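PDB 3CLQ: DUF1116 domain-containing protein from Enterococcus faecalis, which is of unknown function but belongs to the AllG family, named for a subunit of oxamate carbamoyltransferase, and may have a related role. Local coordinates for residues E56-C59 / G60-G64; H389-P392 / G393-M396. One frame throughout, in Å; residues are numbered along the deposited sequence.

Contact 1 (56-64) leads from the loop after strand 45-48 into helix 60-73; contact 2 (389-396) is the connection between strands 383-388 and 396-402. More than 300 residues separate them along the chain, yet their centres lie about 11 Å apart, on the same side of the chain's centre and each about 19 Å from it. They meet directly: Pro61 in the first turn of helix 60-73 sets its ring against the backbone carbonyls of His389, Lys390 and Glu391, while Pro392 CG packs on Gly60. The start of an early helix thus rests on a late strand connection, which brings distant parts of the sequence together through packing.

Contact 1 of 2, residues E56-C59 / G60-G64; sequences ENMC and GPMKG
Lys63 reaches back from the first turn of helix 60-73 to the loop before it, and its ammonium nitrogen settles on two backbone carbonyls. Lys63 NZ donates to Met58 O at 3.2 Å and, more weakly, to Glu56 O at 3.4 Å. It approaches Met58 O from above the carbonyl plane, 44° out of it. Its CG stands anti to the carbonyl carbon (chi1 -72°), from where the chain runs out past Met58 CB and turns at its last torsion to bring NZ round to the two oxygens. The amine therefore draws together carbonyls two residues apart, and its positive charge would be expected to polarise both.

Well away from the Lys63 amine, the two selenomethionines meet through their selenium atoms, Met58 SE and Met62 SE lying 3.7 Å apart. The side chains cross at about a right angle: Met58 is extended beyond CG, whereas Met62 bends at chi3. Each selenium also touches the other residue's CG.

The helix itself starts here, with Cys59 as its N-cap residue. Cys59 O accepts the first i to i+4 bond, from Lys63 N at 3.0 Å, and a weak one from Met62 N. The Cys59 thiol is turned between its own backbone N and carbonyl carbon (chi1 75°), which places SG 3.4 Å from Pro61 CD and within loose reach of Met62 CB.

Further out, His48 of strand 45-48 touches both selenomethionines, Ile53 packs on Met58, and Tyr55 lies against Lys63. On the helix side, Gly64 N bonds to Gly60 O at 3.2 Å, and Gly64 O takes a weak hydrogen bond from Asn144 ND2.

Contact 2 of 2, residues H389-P392 / G393-M396; sequences HKEP and GIGM
Ile394 lies over the imidazole of His389, and its side chain can be followed outward from the backbone. Ile394 CB sits 3.6 Å from His389 CB and nearly as close to His389 CG, at the root of the ring. From there the two branches part. Ile394 CG2, anti to the backbone N, reaches His389 ND1 at 3.5 Å. CG1 is anti to the carbonyl carbon instead (chi1 -73°), and it carries CD1 out over the imidazole. Ile394 CD1 stands 3.6 Å from the centroid of the His389 ring and only 13° off the normal, a CH-pi contact over the face, closest to CD2 and NE2. The same methyl, Ile394 CD1, comes to 3.2 Å from Glu391 CB, which is tight for two carbons; with chi2 of the isoleucine away from a staggered value, its exact placing is doubtful at this resolution. Glu391 N lies in the plane of the His389 ring, at its edge.

The backbone bringing these groups together is a type II beta turn from Glu391 to Ile394, with Pro392 and Gly393 at its two central positions. Gly393 has a positive phi of 86°, as the third residue of such a turn commonly does. The turn lies within the connection between strands 383-388 and 396-402, and the two ends of that connection are joined by His389 N, which donates to Gly395 O at 3.1 Å. Gly395 also has a positive phi, and at its phi/psi pair a CB would press on the preceding carbonyl oxygen.

This is a surface contact, but residues of neighbouring loops lie against it: Tyr295 touches Ile394, Asp299 touches His389 and its backbone is hydrogen-bonded to that of Lys390, and Phe141 bonds through its backbone to Gly393.

Contact 1 of 2, residues E56-C59 / G60-G64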
loop_
_atom_site.group_PDB
_atom_site.type_symbol
_atom_site.label_atom_id
_atom_site.label_comp_id
_atom_site.label_asym_id
_atom_site.label_seq_id
_atom_site.Cartn_x
_atom_site.Cartn_y
_atom_site.Cartn_z
ATOM N N GLU B 56 25.939 32.041 -8.121
ATOM C CA GLU B 56 25.552 32.947 -9.205
ATOM C C GLU B 56 24.983 32.211 -10.410
ATOM O O GLU B 56 24.139 32.745 -11.120
ATOM C CB GLU B 56 26.707 33.857 -9.657
ATOM C CG GLU B 56 27.207 34.824 -8.605
ATOM C CD GLU B 56 27.938 34.098 -7.502
ATOM O OE1 GLU B 56 28.626 33.099 -7.819
ATOM O OE2 GLU B 56 27.811 34.500 -6.321
ATOM N N ASN B 57 25.429 30.987 -10.653
ATOM C CA ASN B 57 24.884 30.262 -11.792
ATOM C C ASN B 57 23.654 29.409 -11.479
ATOM O O ASN B 57 23.067 28.823 -12.384
ATOM C CB ASN B 57 25.973 29.480 -12.526
ATOM C CG ASN B 57 27.128 30.375 -12.960
ATOM O OD1 ASN B 57 26.935 31.559 -13.271
ATOM N ND2 ASN B 57 28.336 29.823 -12.974
HETATM N N MSE B 58 23.233 29.373 -10.215
HETATM C CA MSE B 58 22.028 28.604 -9.840
HETATM C C MSE B 58 20.784 29.203 -10.477
HETATM O O MSE B 58 20.826 30.302 -10.996
HETATM C CB MSE B 58 21.842 28.522 -8.329
HETATM C CG MSE B 58 22.873 27.674 -7.620
HETATM SE SE MSE B 58 22.594 27.718 -5.674
HETATM C CE MSE B 58 23.868 26.344 -5.095
ATOM N N CYS B 59 19.677 28.479 -10.436
ATOM C CA CYS B 59 18.489 28.905 -11.155
ATOM C C CYS B 59 17.505 29.575 -10.221
ATOM O O CYS B 59 17.665 29.517 -9.004
ATOM C CB CYS B 59 17.824 27.712 -11.828
ATOM S SG CYS B 59 16.933 26.621 -10.679
ATOM N N GLY B 60 16.486 30.203 -10.799
ATOM C CA GLY B 60 15.426 30.822 -10.021
ATOM C C GLY B 60 15.076 30.062 -8.749
ATOM O O GLY B 60 15.438 30.481 -7.654
ATOM N N PRO B 61 14.379 28.926 -8.882
ATOM C CA PRO B 61 13.869 28.227 -7.711
ATOM C C PRO B 61 14.923 27.861 -6.644
ATOM O O PRO B 61 14.615 27.878 -5.446
ATOM C CB PRO B 61 13.245 26.962 -8.308
ATOM C CG PRO B 61 12.906 27.340 -9.701
ATOM C CD PRO B 61 14.014 28.244 -10.132
HETATM N N MSE B 62 16.141 27.527 -7.064
HETATM C CA MSE B 62 17.171 27.110 -6.114
HETATM C C MSE B 62 17.798 28.286 -5.364
HETATM O O MSE B 62 18.185 28.146 -4.199
HETATM C CB MSE B 62 18.258 26.296 -6.804
HETATM C CG MSE B 62 19.240 25.673 -5.827
HETATM SE SE MSE B 62 20.687 24.665 -6.685
HETATM C CE MSE B 62 19.736 22.994 -7.115
ATOM N N LYS B 63 17.914 29.437 -6.022
ATOM C CA LYS B 63 18.330 30.646 -5.307
ATOM C C LYS B 63 17.328 30.979 -4.203
ATOM O O LYS B 63 17.711 31.321 -3.092
ATOM C CB LYS B 63 18.509 31.844 -6.242
ATOM C CG LYS B 63 19.723 31.757 -7.136
ATOM C CD LYS B 63 20.219 33.133 -7.485
ATOM C CE LYS B 63 21.415 33.054 -8.394
ATOM N NZ LYS B 63 21.048 33.293 -9.818
ATOM N N GLY B 64 16.042 30.873 -4.505
ATOM C CA GLY B 64 15.029 31.070 -3.486
ATOM C C GLY B 64 15.231 30.108 -2.331
ATOM O O GLY B 64 14.948 30.427 -1.180
#

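Contact 2 of 2, residues H389-P392 / G393-M396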
loop_
_atom_site.group_PDB
_atom_site.type_symbol
_atom_site.label_atom_id
_atom_site.label_comp_id
_atom_site.label_asym_id
_atom_site.label_seq_id
_atom_site.Cartn_x
_atom_site.Cartn_y
_atom_site.Cartn_z
ATOM N N HIS B 389 7.688 24.566 -11.760
ATOM C CA HIS B 389 7.690 25.906 -12.341
ATOM C C HIS B 389 9.091 26.523 -12.372
ATOM O O HIS B 389 9.886 26.337 -11.452
ATOM C CB HIS B 389 6.741 26.815 -11.579
ATOM C CG HIS B 389 6.257 27.976 -12.381
ATOM N ND1 HIS B 389 4.968 28.062 -12.862
ATOM C CD2 HIS B 389 6.891 29.095 -12.805
ATOM C CE1 HIS B 389 4.824 29.189 -13.540
ATOM N NE2 HIS B 389 5.977 29.834 -13.518
ATOM N N LYS B 390 9.398 27.256 -13.432
ATOM C CA LYS B 390 10.713 27.887 -13.559
ATOM C C LYS B 390 10.849 29.058 -12.594
ATOM O O LYS B 390 11.949 29.523 -12.324
ATOM C CB LYS B 390 10.967 28.364 -14.997
ATOM C CG LYS B 390 10.210 29.627 -15.361
ATOM C CD LYS B 390 10.063 29.778 -16.864
ATOM C CE LYS B 390 9.041 30.863 -17.208
ATOM N NZ LYS B 390 9.076 31.267 -18.645
ATOM N N GLU B 391 9.718 29.527 -12.083
ATOM C CA GLU B 391 9.705 30.600 -11.100
ATOM C C GLU B 391 9.798 30.043 -9.678
ATOM O O GLU B 391 9.240 28.986 -9.397
ATOM C CB GLU B 391 8.433 31.430 -11.261
ATOM C CG GLU B 391 8.585 32.600 -12.187
ATOM C CD GLU B 391 9.107 33.827 -11.456
ATOM O OE1 GLU B 391 8.495 34.232 -10.440
ATOM O OE2 GLU B 391 10.132 34.387 -11.889
ATOM N N PRO B 392 10.501 30.765 -8.777
ATOM C CA PRO B 392 10.702 30.322 -7.399
ATOM C C PRO B 392 9.396 30.132 -6.652
ATOM O O PRO B 392 8.549 31.021 -6.622
ATOM C CB PRO B 392 11.487 31.487 -6.767
ATOM C CG PRO B 392 12.138 32.150 -7.891
ATOM C CD PRO B 392 11.150 32.062 -9.013
ATOM N N GLY B 393 9.236 28.965 -6.063
ATOM C CA GLY B 393 8.167 28.750 -5.104
ATOM C C GLY B 393 6.808 28.356 -5.638
ATOM O O GLY B 393 5.943 27.948 -4.876
ATOM N N ILE B 394 6.594 28.473 -6.937
ATOM C CA ILE B 394 5.279 28.146 -7.457
ATOM C C ILE B 394 5.018 26.646 -7.323
ATOM O O ILE B 394 3.882 26.219 -7.124
ATOM C CB ILE B 394 5.111 28.638 -8.890
ATOM C CG1 ILE B 394 4.969 30.162 -8.876
ATOM C CG2 ILE B 394 3.911 27.974 -9.535
ATOM C CD1 ILE B 394 5.504 30.848 -10.094
ATOM N N GLY B 395 6.086 25.857 -7.415
ATOM C CA GLY B 395 6.005 24.426 -7.156
ATOM C C GLY B 395 5.623 23.531 -8.326
ATOM O O GLY B 395 5.646 23.943 -9.490
HETATM N N MSE B 396 5.272 22.292 -7.995
HETATM C CA MSE B 396 4.926 21.290 -8.987
HETATM C C MSE B 396 3.763 21.733 -9.870
HETATM O O MSE B 396 2.713 22.137 -9.376
HETATM C CB MSE B 396 4.582 19.986 -8.281
HETATM C CG MSE B 396 4.576 18.785 -9.190
HETATM SE SE MSE B 396 3.832 17.219 -8.288
HETATM C CE MSE B 396 3.691 16.003 -9.818
#